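Local atomic coordinates of DNA-binding response regulator, merR family (Colwellia psychrerythraea, PDB entry 3CNB), a protein that probably binds DNA as a response regulator, this piece being its CheY-like receiver domain, expected to be regulated by phosphorylation. Residues Gly47-Leu50 and His51-Pro55; Phe70-Cys73 and His74-Ser78. All blocks are in the same frame, centred on the assembly; numbering follows the deposited sequence.

Contact 1: residues Gly47-Leu50 and His51-Pro55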
ATOM      1  N   GLY A  47      -3.139  11.239   3.743  1.00 25.34           N
ATOM      2  CA  GLY A  47      -3.283  11.504   5.185  1.00 20.47           C
ATOM      3  C   GLY A  47      -4.718  11.402   5.655  1.00 19.76           C
ATOM      4  O   GLY A  47      -5.014  10.818   6.700  1.00 22.84           O
ATOM      5  N   ASP A  48      -5.604  11.941   4.829  1.00 22.41           N
ATOM      6  CA  ASP A  48      -7.006  12.103   5.154  1.00 23.09           C
ATOM      7  C   ASP A  48      -7.727  10.763   5.080  1.00 26.04           C
ATOM      8  O   ASP A  48      -8.396  10.359   6.043  1.00 29.16           O
ATOM      9  CB  ASP A  48      -7.623  13.142   4.197  1.00 23.70           C
ATOM     10  CG  ASP A  48      -9.093  13.380   4.450  1.00 28.82           C
ATOM     11  OD1 ASP A  48      -9.541  13.288   5.608  1.00 26.32           O
ATOM     12  OD2 ASP A  48      -9.814  13.656   3.472  1.00 33.62           O
ATOM     13  N   LEU A  49      -7.543  10.063   3.955  1.00 26.26           N
ATOM     14  CA  LEU A  49      -8.192   8.775   3.700  1.00 23.76           C
ATOM     15  C   LEU A  49      -7.704   7.646   4.615  1.00 24.96           C
ATOM     16  O   LEU A  49      -8.465   6.738   4.922  1.00 24.30           O
ATOM     17  CB  LEU A  49      -8.066   8.403   2.236  1.00 26.15           C
ATOM     18  CG  LEU A  49      -9.217   8.860   1.313  1.00 37.72           C
ATOM     19  CD1 LEU A  49      -9.612  10.294   1.515  1.00 43.24           C
ATOM     20  CD2 LEU A  49      -8.885   8.617  -0.158  1.00 35.15           C
ATOM     21  N   LEU A  50      -6.468   7.737   5.109  1.00 21.96           N
ATOM     22  CA  LEU A  50      -6.010   6.861   6.200  1.00 25.73           C
ATOM     23  C   LEU A  50      -7.058   6.743   7.299  1.00 27.25           C
ATOM     24  O   LEU A  50      -7.313   5.659   7.813  1.00 27.78           O
ATOM     25  CB  LEU A  50      -4.748   7.425   6.834  1.00 23.93           C
ATOM     26  CG  LEU A  50      -3.529   6.579   7.214  1.00 37.02           C
ATOM     27  CD1 LEU A  50      -2.758   7.280   8.306  1.00 28.66           C
ATOM     28  CD2 LEU A  50      -3.845   5.154   7.630  1.00 37.13           C
ATOM     29  N   HIS A  51      -7.644   7.875   7.677  1.00 26.36           N
ATOM     30  CA  HIS A  51      -8.639   7.904   8.741  1.00 28.98           C
ATOM     31  C   HIS A  51     -10.039   7.571   8.248  1.00 28.29           C
ATOM     32  O   HIS A  51     -10.738   6.775   8.877  1.00 35.95           O
ATOM     33  CB  HIS A  51      -8.606   9.256   9.442  1.00 29.23           C
ATOM     34  CG  HIS A  51      -7.290   9.550  10.085  1.00 19.93           C
ATOM     35  ND1 HIS A  51      -6.973   9.113  11.350  1.00 24.75           N
ATOM     36  CD2 HIS A  51      -6.194  10.205   9.627  1.00 20.29           C
ATOM     37  CE1 HIS A  51      -5.744   9.494  11.650  1.00 18.42           C
ATOM     38  NE2 HIS A  51      -5.248  10.154  10.622  1.00 22.56           N
ATOM     39  N   THR A  52     -10.453   8.161   7.130  1.00 29.72           N
ATOM     40  CA  THR A  52     -11.876   8.097   6.735  1.00 30.12           C
ATOM     41  C   THR A  52     -12.293   6.755   6.100  1.00 35.63           C
ATOM     42  O   THR A  52     -13.457   6.352   6.170  1.00 36.30           O
ATOM     43  CB  THR A  52     -12.276   9.250   5.797  1.00 26.70           C
ATOM     44  OG1 THR A  52     -11.515   9.180   4.588  1.00 31.78           O
ATOM     45  CG2 THR A  52     -12.032  10.595   6.453  1.00 19.27           C
ATOM     46  N   VAL A  53     -11.336   6.087   5.467  1.00 28.83           N
ATOM     47  CA  VAL A  53     -11.566   4.828   4.772  1.00 29.36           C
ATOM     48  C   VAL A  53     -11.347   3.673   5.759  1.00 26.16           C
ATOM     49  O   VAL A  53     -11.925   2.602   5.599  1.00 36.67           O
ATOM     50  CB  VAL A  53     -10.635   4.767   3.520  1.00 29.10           C
ATOM     51  CG1 VAL A  53     -10.428   3.366   2.997  1.00 29.79           C
ATOM     52  CG2 VAL A  53     -11.160   5.711   2.423  1.00 25.74           C
ATOM     53  N   LYS A  54     -10.548   3.932   6.797  1.00 27.43           N
ATOM     54  CA  LYS A  54     -10.116   2.927   7.785  1.00 32.51           C
ATOM     55  C   LYS A  54      -9.646   1.636   7.099  1.00 30.38           C
ATOM     56  O   LYS A  54     -10.272   0.591   7.271  1.00 26.06           O
ATOM     57  CB  LYS A  54     -11.228   2.621   8.798  1.00 33.55           C
ATOM     58  CG  LYS A  54     -11.699   3.808   9.625  1.00 49.23           C
ATOM     59  CD  LYS A  54     -13.208   3.762   9.872  1.00 65.18           C
ATOM     60  CE  LYS A  54     -13.575   2.784  10.981  1.00 74.22           C
ATOM     61  NZ  LYS A  54     -15.038   2.803  11.280  1.00 79.04           N
ATOM     62  N   PRO A  55      -8.541   1.709   6.332  1.00 25.90           N
ATOM     63  CA  PRO A  55      -8.190   0.576   5.476  1.00 23.77           C
ATOM     64  C   PRO A  55      -7.580  -0.562   6.267  1.00 23.24           C
ATOM     65  O   PRO A  55      -7.002  -0.349   7.339  1.00 24.63           O
ATOM     66  CB  PRO A  55      -7.173   1.174   4.505  1.00 21.72           C
ATOM     67  CG  PRO A  55      -6.534   2.313   5.274  1.00 27.86           C
ATOM     68  CD  PRO A  55      -7.552   2.807   6.254  1.00 20.86           C
TER

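Contact 2: residues Phe70-Cys73 and His74-Ser78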
ATOM      1  N   PHE A  70       8.699   6.527   3.352  1.00 25.43           N
ATOM      2  CA  PHE A  70       9.360   5.853   4.476  1.00 21.23           C
ATOM      3  C   PHE A  70       8.827   6.345   5.814  1.00 22.49           C
ATOM      4  O   PHE A  70       8.524   5.556   6.724  1.00 22.58           O
ATOM      5  CB  PHE A  70      10.869   6.050   4.376  1.00 24.69           C
ATOM      6  CG  PHE A  70      11.468   5.437   3.136  1.00 28.93           C
ATOM      7  CD1 PHE A  70      11.905   4.109   3.139  1.00 26.47           C
ATOM      8  CD2 PHE A  70      11.575   6.175   1.966  1.00 24.36           C
ATOM      9  CE1 PHE A  70      12.451   3.536   1.982  1.00 21.94           C
ATOM     10  CE2 PHE A  70      12.112   5.625   0.819  1.00 30.27           C
ATOM     11  CZ  PHE A  70      12.549   4.302   0.814  1.00 27.68           C
ATOM     12  N   SER A  71       8.650   7.662   5.889  1.00 22.17           N
ATOM     13  CA  SER A  71       8.104   8.337   7.050  1.00 26.65           C
ATOM     14  C   SER A  71       6.627   7.976   7.285  1.00 20.19           C
ATOM     15  O   SER A  71       6.216   7.698   8.421  1.00 26.41           O
ATOM     16  CB  SER A  71       8.255   9.861   6.841  1.00 27.79           C
ATOM     17  OG  SER A  71       8.526  10.508   8.064  1.00 42.55           O
ATOM     18  N   ILE A  72       5.845   8.007   6.203  1.00 18.20           N
ATOM     19  CA  ILE A  72       4.426   7.658   6.198  1.00 17.46           C
ATOM     20  C   ILE A  72       4.227   6.213   6.693  1.00 24.76           C
ATOM     21  O   ILE A  72       3.375   5.947   7.553  1.00 25.78           O
ATOM     22  CB  ILE A  72       3.814   7.853   4.793  1.00 20.34           C
ATOM     23  CG1 ILE A  72       3.345   9.301   4.614  1.00 28.37           C
ATOM     24  CG2 ILE A  72       2.509   7.057   4.639  1.00 19.80           C
ATOM     25  CD1 ILE A  72       4.371  10.332   4.323  1.00 37.00           C
ATOM     26  N   CYS A  73       5.037   5.297   6.173  1.00 24.09           N
ATOM     27  CA  CYS A  73       5.004   3.891   6.618  1.00 21.68           C
ATOM     28  C   CYS A  73       5.311   3.756   8.106  1.00 21.81           C
ATOM     29  O   CYS A  73       4.611   3.057   8.838  1.00 25.50           O
ATOM     30  CB  CYS A  73       6.003   3.051   5.827  1.00 24.03           C
ATOM     31  SG  CYS A  73       5.968   1.279   6.250  1.00 21.96           S
ATOM     32  N   HIS A  74       6.362   4.435   8.549  1.00 20.96           N
ATOM     33  CA  HIS A  74       6.709   4.472   9.958  1.00 24.62           C
ATOM     34  C   HIS A  74       5.564   5.010  10.811  1.00 20.91           C
ATOM     35  O   HIS A  74       5.199   4.386  11.815  1.00 22.58           O
ATOM     36  CB  HIS A  74       7.965   5.318  10.154  1.00 33.77           C
ATOM     37  CG  HIS A  74       8.441   5.373  11.568  1.00 35.61           C
ATOM     38  ND1 HIS A  74       8.548   4.251  12.362  1.00 41.12           N
ATOM     39  CD2 HIS A  74       8.864   6.413  12.323  1.00 42.43           C
ATOM     40  CE1 HIS A  74       9.006   4.600  13.549  1.00 40.18           C
ATOM     41  NE2 HIS A  74       9.214   5.905  13.548  1.00 46.45           N
ATOM     42  N   ARG A  75       4.972   6.137  10.402  1.00 22.94           N
ATOM     43  CA  ARG A  75       3.787   6.697  11.107  1.00 21.58           C
ATOM     44  C   ARG A  75       2.606   5.736  11.167  1.00 22.13           C
ATOM     45  O   ARG A  75       1.932   5.677  12.185  1.00 23.31           O
ATOM     46  CB  ARG A  75       3.328   8.045  10.500  1.00 25.74           C
ATOM     47  CG  ARG A  75       2.061   8.674  11.140  1.00 26.53           C
ATOM     48  CD  ARG A  75       0.785   8.378  10.317  1.00 31.21           C
ATOM     49  NE  ARG A  75      -0.435   8.872  10.966  1.00 37.42           N
ATOM     50  CZ  ARG A  75      -1.239   8.152  11.745  1.00 39.24           C
ATOM     51  NH1 ARG A  75      -0.985   6.873  11.980  1.00 38.51           N
ATOM     52  NH2 ARG A  75      -2.313   8.711  12.285  1.00 33.87           N
ATOM     53  N   ILE A  76       2.325   5.020  10.074  1.00 21.50           N
ATOM     54  CA  ILE A  76       1.217   4.045  10.068  1.00 21.21           C
ATOM     55  C   ILE A  76       1.479   2.918  11.071  1.00 22.65           C
ATOM     56  O   ILE A  76       0.632   2.609  11.909  1.00 21.11           O
ATOM     57  CB  ILE A  76       0.932   3.434   8.660  1.00 20.69           C
ATOM     58  CG1 ILE A  76       0.322   4.490   7.731  1.00 23.70           C
ATOM     59  CG2 ILE A  76      -0.034   2.188   8.778  1.00 20.47           C
ATOM     60  CD1 ILE A  76       0.488   4.223   6.239  1.00 18.70           C
ATOM     61  N   LYS A  77       2.667   2.329  10.991  1.00 19.73           N
ATOM     62  CA  LYS A  77       2.964   1.109  11.753  1.00 21.63           C
ATOM     63  C   LYS A  77       3.347   1.341  13.221  1.00 23.12           C
ATOM     64  O   LYS A  77       3.396   0.388  13.999  1.00 26.67           O
ATOM     65  CB  LYS A  77       4.039   0.272  11.019  1.00 17.93           C
ATOM     66  CG  LYS A  77       3.576  -0.249   9.645  1.00 14.32           C
ATOM     67  CD  LYS A  77       2.399  -1.217   9.776  1.00 20.70           C
ATOM     68  CE  LYS A  77       2.775  -2.543  10.466  1.00 20.86           C
ATOM     69  NZ  LYS A  77       1.611  -3.476  10.381  1.00 19.22           N
ATOM     70  N   SER A  78       3.613   2.588  13.610  1.00 25.91           N
ATOM     71  CA  SER A  78       4.007   2.881  14.997  1.00 25.60           C
ATOM     72  C   SER A  78       2.930   3.598  15.823  1.00 32.17           C
ATOM     73  O   SER A  78       3.172   3.945  16.982  1.00 33.21           O
ATOM     74  CB  SER A  78       5.292   3.701  15.051  1.00 30.36           C
ATOM     75  OG  SER A  78       5.123   4.940  14.375  1.00 26.62           O
TER

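Contact 1: residues Gly47-Leu50 and His51-Pro55
L49 and V53, one helical turn apart, make the close apolar pair of this helix end: CG of L49 stands 3.9 Å from CG2 of V53. That methyl lies anti to the carbonyl carbon of V53, which turns it back along the helix toward the leucine. Both branched side chains suit the inner side, where L49 reaches L12 and A40 on strands 10-14 and 36-40 and V53 leans on K38. L50, buried, faces I85, T82 and R75. Beneath them the backbone is knit by V53 N to L49 O at 3.0 Å. The carbonyl of D48 is shared: T52 N approaches in its plane at 3.2 Å, N-H...O angle 154°, whereas H51 N comes from above that plane with a more bent bond of 138°. This is the C-terminal end of helix 43-52 in the receiver domain, a doubly wound parallel α/β fold; K54 is the first residue with non-helical backbone angles, its phi positive at 46°. P55, lacking a backbone N-H, suits the exit: its CD lies 3.3 Å from L50 O and its ring packs on I85 and L12. The outer side is looser and polar. There the H51 ring brings CD2 edge-on to G47 O at 3.2 Å, and T52 presents CG2 to OD1 of D48 at 3.8 Å, a van der Waals approach between two side chains at home beside solvent.

Contact 2: residues Phe70-Cys73 and His74-Ser78
H74 meets the preceding turn through CB, 3.4 Å from S71 O, while its imidazole projects from the helix because CG is anti to the backbone N (chi1 -178°). Over one face of that ring lies its neighbour S78, with OG 4.0 Å above the plane and displaced from the ring centre to its border. The phenyl of F70 turns away from the following turn; an aromatic ring suits this place, since its pi face can take the cation of R101 while its apolar carbons pack on I102 and L105. Four successive backbone bonds join the two turns, the shortest being R75 N to S71 O at 2.8 Å and nearly straight at 167°. They belong to helix 69-77, the crossover helix of the beta-alpha-beta unit formed with strands 57-61 and 86-91 in the CheY-like receiver fold. Its inward side is apolar: C73, a small buried residue, touches V87, I102 and A107, and I76 also rests on V87. I72, the more exposed partner, sets CG2 against CD1 of the buried I76 at 3.8 Å, two branched chains crossing at a slant. K77 puts its aliphatic CG 3.6 Å from C73 O, then bends so that NZ bonds to the carbonyl oxygens of A83 and I85. At the helix end S78 suits the exit, since its OG donates to H74 O at 2.6 Å from above the carbonyl plane.

How the contacts relate
Contacts 1 and 2 lie on neighbouring helices, 43-52 and 69-77, with centres about 14 Å apart, and both are partly buried. In contact 1 the buried L50, V53 and P55 stand against the exposed H51, T52 and K54; in contact 2 the buried C73 and I76 stand against the exposed S71, H74 and S78. L50 reaches both R75 and I76 of helix 69-77, its CD1 lying 3.9 Å from CZ of R75, and H51 touches R75, with CE1 3.6 Å from NH2. Contact 1 leans on strands 10-14 and 36-40, whereas contact 2 rests on strand 86-91 and helix 96-104 and keeps regular backbone bonding through K77.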